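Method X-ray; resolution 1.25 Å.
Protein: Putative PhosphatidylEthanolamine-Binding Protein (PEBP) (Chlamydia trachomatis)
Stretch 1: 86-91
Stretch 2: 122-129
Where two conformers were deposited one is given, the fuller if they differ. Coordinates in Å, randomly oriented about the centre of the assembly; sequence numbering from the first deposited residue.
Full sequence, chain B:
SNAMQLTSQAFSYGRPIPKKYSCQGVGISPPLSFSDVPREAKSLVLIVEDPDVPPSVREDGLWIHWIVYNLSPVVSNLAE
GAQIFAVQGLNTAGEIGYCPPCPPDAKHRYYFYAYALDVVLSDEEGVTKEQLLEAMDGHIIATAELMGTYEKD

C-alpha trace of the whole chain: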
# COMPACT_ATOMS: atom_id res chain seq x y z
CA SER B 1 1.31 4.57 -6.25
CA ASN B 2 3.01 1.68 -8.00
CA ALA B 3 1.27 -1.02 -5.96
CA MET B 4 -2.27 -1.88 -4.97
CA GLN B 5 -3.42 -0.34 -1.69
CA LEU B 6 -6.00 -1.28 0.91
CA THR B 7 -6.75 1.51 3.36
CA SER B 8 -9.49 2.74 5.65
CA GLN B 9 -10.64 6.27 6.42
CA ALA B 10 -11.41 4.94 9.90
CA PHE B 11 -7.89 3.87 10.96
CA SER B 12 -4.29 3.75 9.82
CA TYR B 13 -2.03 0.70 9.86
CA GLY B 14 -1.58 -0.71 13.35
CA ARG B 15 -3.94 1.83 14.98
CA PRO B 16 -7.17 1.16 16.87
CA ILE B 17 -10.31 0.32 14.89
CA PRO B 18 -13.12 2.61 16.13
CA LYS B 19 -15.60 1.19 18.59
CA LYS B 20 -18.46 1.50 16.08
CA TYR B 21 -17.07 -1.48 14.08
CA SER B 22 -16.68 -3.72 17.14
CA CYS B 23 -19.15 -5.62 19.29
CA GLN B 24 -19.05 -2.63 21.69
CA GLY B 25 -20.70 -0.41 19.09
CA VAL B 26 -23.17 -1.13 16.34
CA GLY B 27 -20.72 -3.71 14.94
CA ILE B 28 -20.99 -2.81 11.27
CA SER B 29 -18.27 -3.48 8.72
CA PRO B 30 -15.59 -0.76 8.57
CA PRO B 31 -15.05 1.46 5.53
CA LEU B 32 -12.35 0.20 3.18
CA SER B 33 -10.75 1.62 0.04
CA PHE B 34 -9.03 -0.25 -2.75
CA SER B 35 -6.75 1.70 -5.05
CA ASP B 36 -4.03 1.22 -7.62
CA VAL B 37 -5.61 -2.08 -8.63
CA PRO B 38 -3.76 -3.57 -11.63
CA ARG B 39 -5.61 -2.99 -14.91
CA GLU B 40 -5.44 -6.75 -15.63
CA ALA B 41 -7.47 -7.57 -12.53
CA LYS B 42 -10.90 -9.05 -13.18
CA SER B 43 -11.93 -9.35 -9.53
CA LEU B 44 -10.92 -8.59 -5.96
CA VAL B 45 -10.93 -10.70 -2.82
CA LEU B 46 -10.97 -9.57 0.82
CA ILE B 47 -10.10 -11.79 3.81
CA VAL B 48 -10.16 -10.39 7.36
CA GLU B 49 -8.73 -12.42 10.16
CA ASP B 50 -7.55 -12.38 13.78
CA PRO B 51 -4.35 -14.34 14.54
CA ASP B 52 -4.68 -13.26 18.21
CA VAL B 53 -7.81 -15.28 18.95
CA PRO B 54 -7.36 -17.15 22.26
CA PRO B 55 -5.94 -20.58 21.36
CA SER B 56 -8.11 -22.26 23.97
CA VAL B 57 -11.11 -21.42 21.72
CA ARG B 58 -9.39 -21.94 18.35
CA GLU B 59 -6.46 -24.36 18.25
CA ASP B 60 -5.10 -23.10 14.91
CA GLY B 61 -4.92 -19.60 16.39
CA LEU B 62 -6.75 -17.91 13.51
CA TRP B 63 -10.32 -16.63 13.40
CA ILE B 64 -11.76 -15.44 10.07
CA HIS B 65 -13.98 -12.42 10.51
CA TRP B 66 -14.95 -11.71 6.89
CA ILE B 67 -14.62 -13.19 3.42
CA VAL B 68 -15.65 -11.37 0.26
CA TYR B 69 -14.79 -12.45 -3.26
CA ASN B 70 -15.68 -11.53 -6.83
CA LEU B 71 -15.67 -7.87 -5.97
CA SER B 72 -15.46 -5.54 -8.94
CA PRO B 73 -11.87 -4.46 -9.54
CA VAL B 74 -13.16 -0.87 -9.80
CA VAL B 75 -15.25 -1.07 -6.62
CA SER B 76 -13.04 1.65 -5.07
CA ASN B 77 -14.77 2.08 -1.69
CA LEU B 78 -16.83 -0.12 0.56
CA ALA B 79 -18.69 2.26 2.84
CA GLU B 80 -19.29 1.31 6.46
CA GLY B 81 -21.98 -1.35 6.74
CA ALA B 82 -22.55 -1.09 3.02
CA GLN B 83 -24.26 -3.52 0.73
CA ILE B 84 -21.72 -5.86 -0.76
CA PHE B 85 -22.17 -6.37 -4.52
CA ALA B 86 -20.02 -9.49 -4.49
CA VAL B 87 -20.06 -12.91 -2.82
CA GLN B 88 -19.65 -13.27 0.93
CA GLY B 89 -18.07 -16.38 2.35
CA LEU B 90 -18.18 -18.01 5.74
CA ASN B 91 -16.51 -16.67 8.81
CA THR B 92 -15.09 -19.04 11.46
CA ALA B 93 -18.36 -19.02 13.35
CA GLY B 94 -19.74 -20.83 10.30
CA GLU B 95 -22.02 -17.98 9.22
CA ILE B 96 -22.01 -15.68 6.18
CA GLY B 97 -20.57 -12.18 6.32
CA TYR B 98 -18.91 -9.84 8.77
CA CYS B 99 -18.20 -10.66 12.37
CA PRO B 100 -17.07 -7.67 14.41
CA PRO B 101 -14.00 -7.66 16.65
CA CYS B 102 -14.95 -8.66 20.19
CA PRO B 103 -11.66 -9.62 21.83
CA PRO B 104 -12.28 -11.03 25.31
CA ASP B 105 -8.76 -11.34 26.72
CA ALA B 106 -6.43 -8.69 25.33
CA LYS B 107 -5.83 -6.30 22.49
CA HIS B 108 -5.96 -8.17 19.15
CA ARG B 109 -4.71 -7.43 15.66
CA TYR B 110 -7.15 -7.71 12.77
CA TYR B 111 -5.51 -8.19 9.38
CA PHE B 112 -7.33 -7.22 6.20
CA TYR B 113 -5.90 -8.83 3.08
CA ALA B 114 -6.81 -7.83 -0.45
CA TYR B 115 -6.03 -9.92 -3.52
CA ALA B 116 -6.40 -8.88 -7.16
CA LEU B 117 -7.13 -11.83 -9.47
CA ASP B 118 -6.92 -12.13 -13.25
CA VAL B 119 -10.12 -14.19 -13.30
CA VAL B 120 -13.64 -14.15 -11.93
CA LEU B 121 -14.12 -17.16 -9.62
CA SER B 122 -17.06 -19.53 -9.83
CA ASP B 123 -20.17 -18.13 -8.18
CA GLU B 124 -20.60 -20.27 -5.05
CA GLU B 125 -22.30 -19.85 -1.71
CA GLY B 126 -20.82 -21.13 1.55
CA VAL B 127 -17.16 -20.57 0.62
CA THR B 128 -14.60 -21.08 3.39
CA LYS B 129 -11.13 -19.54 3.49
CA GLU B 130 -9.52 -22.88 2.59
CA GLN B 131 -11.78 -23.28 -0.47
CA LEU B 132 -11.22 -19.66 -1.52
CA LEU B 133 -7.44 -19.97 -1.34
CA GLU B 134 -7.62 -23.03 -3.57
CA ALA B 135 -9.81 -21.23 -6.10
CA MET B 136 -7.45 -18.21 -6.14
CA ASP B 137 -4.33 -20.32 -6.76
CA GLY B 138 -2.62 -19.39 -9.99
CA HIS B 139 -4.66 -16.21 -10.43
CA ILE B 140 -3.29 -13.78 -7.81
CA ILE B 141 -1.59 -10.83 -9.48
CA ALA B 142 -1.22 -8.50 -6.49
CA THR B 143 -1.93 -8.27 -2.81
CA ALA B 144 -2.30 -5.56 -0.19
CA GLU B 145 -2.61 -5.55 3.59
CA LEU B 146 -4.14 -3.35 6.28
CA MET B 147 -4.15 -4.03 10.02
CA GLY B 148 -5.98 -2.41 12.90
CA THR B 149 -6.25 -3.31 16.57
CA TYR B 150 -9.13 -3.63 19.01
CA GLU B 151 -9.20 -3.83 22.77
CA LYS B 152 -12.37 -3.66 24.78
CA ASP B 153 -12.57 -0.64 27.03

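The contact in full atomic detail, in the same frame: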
# COMPACT_ATOMS: atom_id res chain seq x y z
N ALA B 86 -21.05 -8.47 -4.32
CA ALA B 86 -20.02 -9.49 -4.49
C ALA B 86 -20.49 -10.67 -3.67
O ALA B 86 -21.59 -10.66 -3.12
CB ALA B 86 -18.67 -8.98 -3.98
N VAL B 87 -19.68 -11.71 -3.54
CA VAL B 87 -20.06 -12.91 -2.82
C VAL B 87 -19.42 -12.87 -1.45
O VAL B 87 -18.23 -12.62 -1.32
CB VAL B 87 -19.61 -14.18 -3.56
CG1 VAL B 87 -20.12 -15.41 -2.86
CG2 VAL B 87 -20.06 -14.14 -5.03
N GLN B 88 -20.21 -13.13 -0.42
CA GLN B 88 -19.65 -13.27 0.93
C GLN B 88 -19.51 -14.72 1.30
O GLN B 88 -20.36 -15.57 1.00
CB GLN B 88 -20.48 -12.49 1.95
CG GLN B 88 -20.42 -10.99 1.66
CD GLN B 88 -21.15 -10.14 2.68
OE1 GLN B 88 -20.66 -9.91 3.78
NE2 GLN B 88 -22.32 -9.64 2.30
N GLY B 89 -18.38 -15.03 1.92
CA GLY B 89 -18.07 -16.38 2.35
C GLY B 89 -18.36 -16.54 3.82
O GLY B 89 -18.97 -15.67 4.46
N LEU B 90 -17.92 -17.68 4.36
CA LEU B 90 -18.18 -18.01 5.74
C LEU B 90 -17.08 -17.56 6.65
O LEU B 90 -15.90 -17.74 6.36
CB LEU B 90 -18.32 -19.52 5.88
CG LEU B 90 -19.46 -20.13 5.07
CD1 LEU B 90 -19.48 -21.63 5.31
CD2 LEU B 90 -20.82 -19.52 5.39
N ASN B 91 -17.46 -16.98 7.77
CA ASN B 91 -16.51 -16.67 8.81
C ASN B 91 -16.31 -17.92 9.68
O ASN B 91 -16.91 -18.96 9.44
CB ASN B 91 -16.98 -15.45 9.60
CG ASN B 91 -18.31 -15.66 10.28
OD1 ASN B 91 -18.56 -16.73 10.86
ND2 ASN B 91 -19.18 -14.65 10.23
N SER B 122 -15.73 -18.97 -9.77
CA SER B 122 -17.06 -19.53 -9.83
C SER B 122 -17.94 -18.95 -8.73
O SER B 122 -17.49 -18.68 -7.63
CB SER B 122 -16.98 -21.06 -9.73
OG SER B 122 -18.26 -21.64 -9.87
N ASP B 123 -19.21 -18.77 -9.05
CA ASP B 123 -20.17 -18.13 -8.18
C ASP B 123 -20.76 -19.18 -7.23
O ASP B 123 -21.66 -19.93 -7.60
CB ASP B 123 -21.27 -17.52 -9.05
CG ASP B 123 -22.13 -16.52 -8.32
OD1 ASP B 123 -21.80 -16.17 -7.17
OD2 ASP B 123 -23.15 -16.09 -8.93
N GLU B 124 -20.22 -19.24 -6.02
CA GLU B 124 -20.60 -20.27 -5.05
C GLU B 124 -20.89 -19.67 -3.68
O GLU B 124 -20.18 -18.80 -3.18
CB GLU B 124 -19.47 -21.29 -4.87
CG GLU B 124 -18.85 -21.79 -6.16
CD GLU B 124 -19.74 -22.76 -6.89
OE1 GLU B 124 -20.60 -23.39 -6.23
OE2 GLU B 124 -19.58 -22.90 -8.11
N GLU B 125 -21.94 -20.20 -3.07
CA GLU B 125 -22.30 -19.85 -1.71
C GLU B 125 -21.50 -20.74 -0.75
O GLU B 125 -20.95 -21.78 -1.15
CB GLU B 125 -23.80 -20.07 -1.51
CG GLU B 125 -24.67 -19.31 -2.53
CD GLU B 125 -26.11 -19.81 -2.58
OE1 GLU B 125 -26.91 -19.38 -1.72
OE2 GLU B 125 -26.44 -20.63 -3.47
N GLY B 126 -21.40 -20.30 0.50
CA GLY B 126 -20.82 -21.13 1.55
C GLY B 126 -19.31 -21.32 1.47
O GLY B 126 -18.80 -22.31 1.99
N VAL B 127 -18.60 -20.41 0.83
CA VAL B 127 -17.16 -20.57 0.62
C VAL B 127 -16.34 -20.30 1.89
O VAL B 127 -16.48 -19.26 2.51
CB VAL B 127 -16.67 -19.65 -0.53
CG1 VAL B 127 -15.14 -19.63 -0.62
CG2 VAL B 127 -17.29 -20.12 -1.85
N THR B 128 -15.51 -21.26 2.26
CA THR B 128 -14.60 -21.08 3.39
C THR B 128 -13.25 -20.52 2.91
O THR B 128 -12.93 -20.55 1.72
CB THR B 128 -14.29 -22.43 4.06
OG1 THR B 128 -13.60 -23.27 3.13
CG2 THR B 128 -15.57 -23.12 4.55
N LYS B 129 -12.45 -20.02 3.84
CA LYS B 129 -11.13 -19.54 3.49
C LYS B 129 -10.31 -20.59 2.74
O LYS B 129 -9.68 -20.29 1.73
CB LYS B 129 -10.37 -19.08 4.74
CG LYS B 129 -8.95 -18.62 4.41
CD LYS B 129 -8.19 -18.09 5.60
CE LYS B 129 -6.73 -17.82 5.25
NZ LYS B 129 -5.94 -17.62 6.49
O HOH W 1 -19.57 -17.97 -0.60
O HOH W 2 -13.69 -19.46 6.43

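The two stretches run side by side in roughly the same direction, 21° apart end to end. They bury 311 Å² in total. One direct hydrogen bond and two ordered waters join the backbones, and V87 and L90 account for most of the area covered on stretch 1.

V87 opens the contact. Its CA-to-CB bond points toward stretch 2, with chi1 in t. The two methyls reach different partners: V87 CG1 lies 3.4 Å from E124 O, and V87 CG2 lies 3.4 Å from D123 OD1. The CA-to-CB bond of D123 points sideways, but the end of the side chain comes nearer and meets the valine. A short branched side chain fills the space here without needing a polar partner. E124 instead turns the end of its side chain away, where E124 OE2 accepts a 2.5 Å hydrogen bond from S122 OG within the same stretch.

Q88 has its CA-to-CB bond pointing away from stretch 2. Its OE1 is hydrogen-bonded elsewhere in the structure. Its backbone still contributes through water 1. This water donates to Q88 O at 3.0 Å and to E124 O at 2.8 Å, and accepts from V127 N at 3.0 Å. It thus fills the gap between the backbones where they do not bond directly.

G89 is buried where the CA atoms of the two stretches come closest; G89 CA is 4.6 Å from V127 CA. G89 CA is also 3.3 Å from V127 O. An ideal CB on G89 would sit 2.6 Å from V127 O, a clash, so the absence of a side chain suits this position.

L90 makes the direct hydrogen bond. L90 N donates to V127 O at 2.8 Å, with a nearly straight angle of 170°. Its CA-to-CB bond points toward stretch 2, and the side chain is in the m, t rotamer. L90 as a whole has the largest covered area, 71 Å². L90 CD1 packs 3.5 Å from G126 O and 4.3 Å from T128 CG2. G126 has a positive phi of 71°, which favours glycine. V127 is buried, with its CA-to-CB bond sideways, and contributes mainly through its backbone.

Water 2 closes the far end, donating to L90 O at 2.8 Å and accepting from K129 N at 2.9 Å. T128 is the N-cap of the helix that follows; its side chain caps a backbone N just beyond the stretch. The CA-to-CB bond of N91 points away, and N91 makes no contact.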